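Local coordinates for suppressor of fused family protein (Neisseria gonorrhoeae, PDB 3K5J) that is of unknown function but resembles the N-terminal domain of human Suppressor of fused and may, like it, act through protein binding, at residues 148-151 / 152-156. Numbering follows the deposited sequence. Where two conformers were deposited one is given.
With SO4 (sulfate ion), chain E.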
loop_
_atom_site.group_PDB
_atom_site.type_symbol
_atom_site.label_atom_id
_atom_site.label_comp_id
_atom_site.label_asym_id
_atom_site.label_seq_id
_atom_site.Cartn_x
_atom_site.Cartn_y
_atom_site.Cartn_z
ATOM N N ARG A 148 15.786 -4.576 -0.484
ATOM C CA ARG A 148 15.601 -4.368 0.946
ATOM C C ARG A 148 16.949 -4.346 1.649
ATOM O O ARG A 148 17.230 -3.480 2.481
ATOM C CB ARG A 148 14.710 -5.453 1.543
ATOM C CG ARG A 148 14.762 -5.582 3.063
ATOM C CD ARG A 148 14.246 -4.337 3.768
ATOM N NE ARG A 148 14.387 -4.500 5.212
ATOM C CZ ARG A 148 15.357 -3.953 5.928
ATOM N NH1 ARG A 148 16.253 -3.192 5.325
ATOM N NH2 ARG A 148 15.423 -4.170 7.246
ATOM N N LEU A 149 17.780 -5.333 1.320
ATOM C CA LEU A 149 19.119 -5.404 1.948
ATOM C C LEU A 149 19.949 -4.160 1.645
ATOM O O LEU A 149 20.651 -3.617 2.543
ATOM C CB LEU A 149 19.846 -6.683 1.514
ATOM C CG LEU A 149 21.257 -6.815 2.108
ATOM C CD1 LEU A 149 21.193 -6.942 3.614
ATOM C CD2 LEU A 149 21.946 -8.012 1.464
ATOM N N PHE A 150 19.911 -3.697 0.408
ATOM C CA PHE A 150 20.569 -2.493 -0.022
ATOM C C PHE A 150 20.254 -1.326 0.897
ATOM O O PHE A 150 21.119 -0.541 1.164
ATOM C CB PHE A 150 20.185 -2.220 -1.497
ATOM C CG PHE A 150 20.709 -0.960 -2.094
ATOM C CD1 PHE A 150 19.966 0.179 -2.061
ATOM C CD2 PHE A 150 21.889 -0.944 -2.806
ATOM C CE1 PHE A 150 20.406 1.328 -2.636
ATOM C CE2 PHE A 150 22.319 0.208 -3.375
ATOM C CZ PHE A 150 21.564 1.333 -3.297
ATOM N N LEU A 151 19.038 -1.234 1.408
ATOM C CA LEU A 151 18.619 -0.103 2.236
ATOM C C LEU A 151 19.248 -0.081 3.621
ATOM O O LEU A 151 19.197 0.935 4.321
ATOM C CB LEU A 151 17.088 -0.042 2.315
ATOM C CG LEU A 151 16.381 0.410 1.034
ATOM C CD1 LEU A 151 14.876 0.218 1.153
ATOM C CD2 LEU A 151 16.720 1.881 0.728
ATOM N N ASN A 152 19.905 -1.162 3.983
ATOM C CA ASN A 152 20.693 -1.155 5.220
ATOM C C ASN A 152 21.924 -0.288 5.161
ATOM O O ASN A 152 22.401 0.156 6.216
ATOM C CB ASN A 152 21.097 -2.578 5.577
ATOM C CG ASN A 152 19.934 -3.368 6.085
ATOM O OD1 ASN A 152 18.942 -2.784 6.514
ATOM N ND2 ASN A 152 20.033 -4.693 6.058
ATOM N N THR A 153 22.469 -0.072 3.977
ATOM C CA THR A 153 23.720 0.713 3.850
ATOM C C THR A 153 23.657 1.796 2.780
ATOM O O THR A 153 24.684 2.347 2.347
ATOM C CB THR A 153 24.912 -0.211 3.541
ATOM O OG1 THR A 153 24.729 -0.831 2.252
ATOM C CG2 THR A 153 25.040 -1.269 4.634
ATOM N N HIS A 154 22.445 2.121 2.346
ATOM C CA HIS A 154 22.244 3.170 1.369
ATOM C C HIS A 154 20.936 3.848 1.693
ATOM O O HIS A 154 20.101 3.292 2.381
ATOM C CB HIS A 154 22.131 2.618 -0.039
ATOM C CG HIS A 154 23.338 1.891 -0.519
ATOM N ND1 HIS A 154 23.567 0.557 -0.254
ATOM C CD2 HIS A 154 24.367 2.300 -1.308
ATOM C CE1 HIS A 154 24.700 0.186 -0.822
ATOM N NE2 HIS A 154 25.189 1.217 -1.491
ATOM N N SER A 155 20.758 5.058 1.202
ATOM C CA SER A 155 19.549 5.809 1.501
ATOM C C SER A 155 18.382 5.373 0.591
ATOM O O SER A 155 18.570 4.836 -0.510
ATOM C CB SER A 155 19.781 7.308 1.295
ATOM O OG SER A 155 19.962 7.583 -0.084
ATOM N N VAL A 156 17.190 5.683 1.067
ATOM C CA VAL A 156 15.986 5.554 0.265
ATOM C C VAL A 156 16.108 6.383 -0.998
ATOM O O VAL A 156 15.730 5.944 -2.055
ATOM C CB VAL A 156 14.735 5.920 1.094
ATOM C CG1 VAL A 156 13.527 6.053 0.214
ATOM C CG2 VAL A 156 14.542 4.899 2.203
HETATM S S SO4 E . 13.079 -6.491 8.380
HETATM O O1 SO4 E . 14.198 -7.445 8.267
HETATM O O2 SO4 E . 13.623 -5.372 9.132
HETATM O O3 SO4 E . 12.692 -6.077 6.993
HETATM O O4 SO4 E . 11.996 -7.106 9.169
HETATM O O HOH W 1 23.315 -3.338 2.484
HETATM O O HOH W 2 17.040 -0.599 6.568
#
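The type I beta turn from Phe150 to Thr153, which leads out of helix 145-150, carries an offset stack of Phe150 on His154. The two rings are nearly parallel, their planes 3° apart and their centroids 3.7 Å from each other, with Phe150 CE2 over the centre of the imidazole. The same imidazole also grips the turn: His154 ND1 donates to Phe150 O at 3.0 Å, with the acceptor close to the ring plane. Thr153 N reaches Phe150 O from the opposite face of the carbonyl plane, at 3.2 Å, so one acceptor carries both bonds. Chi1 of -61° sets His154 CG beside its backbone N and carries the imidazole over the phenyl; His154 CB makes a separate CH-pi contact with the phenyl face. This turn between two helices, on the surface of the Sufu-like fold, runs on to Ser155, the N-cap of helix 156-166, whose OG takes the N-H of Glu158. At the other end, Arg148 NH1 donates to Asn152 OD1 at 3.0 Å, its guanidinium almost perpendicular to the amide. Arg148 NE donates to O3 and Arg148 NH2 to O2 of a sulfate, probably from the crystallisation liquor, each at 2.9 Å; Asn103 binds it as well. Leu151 CD2 packs against Val156 CG2 at 4.0 Å.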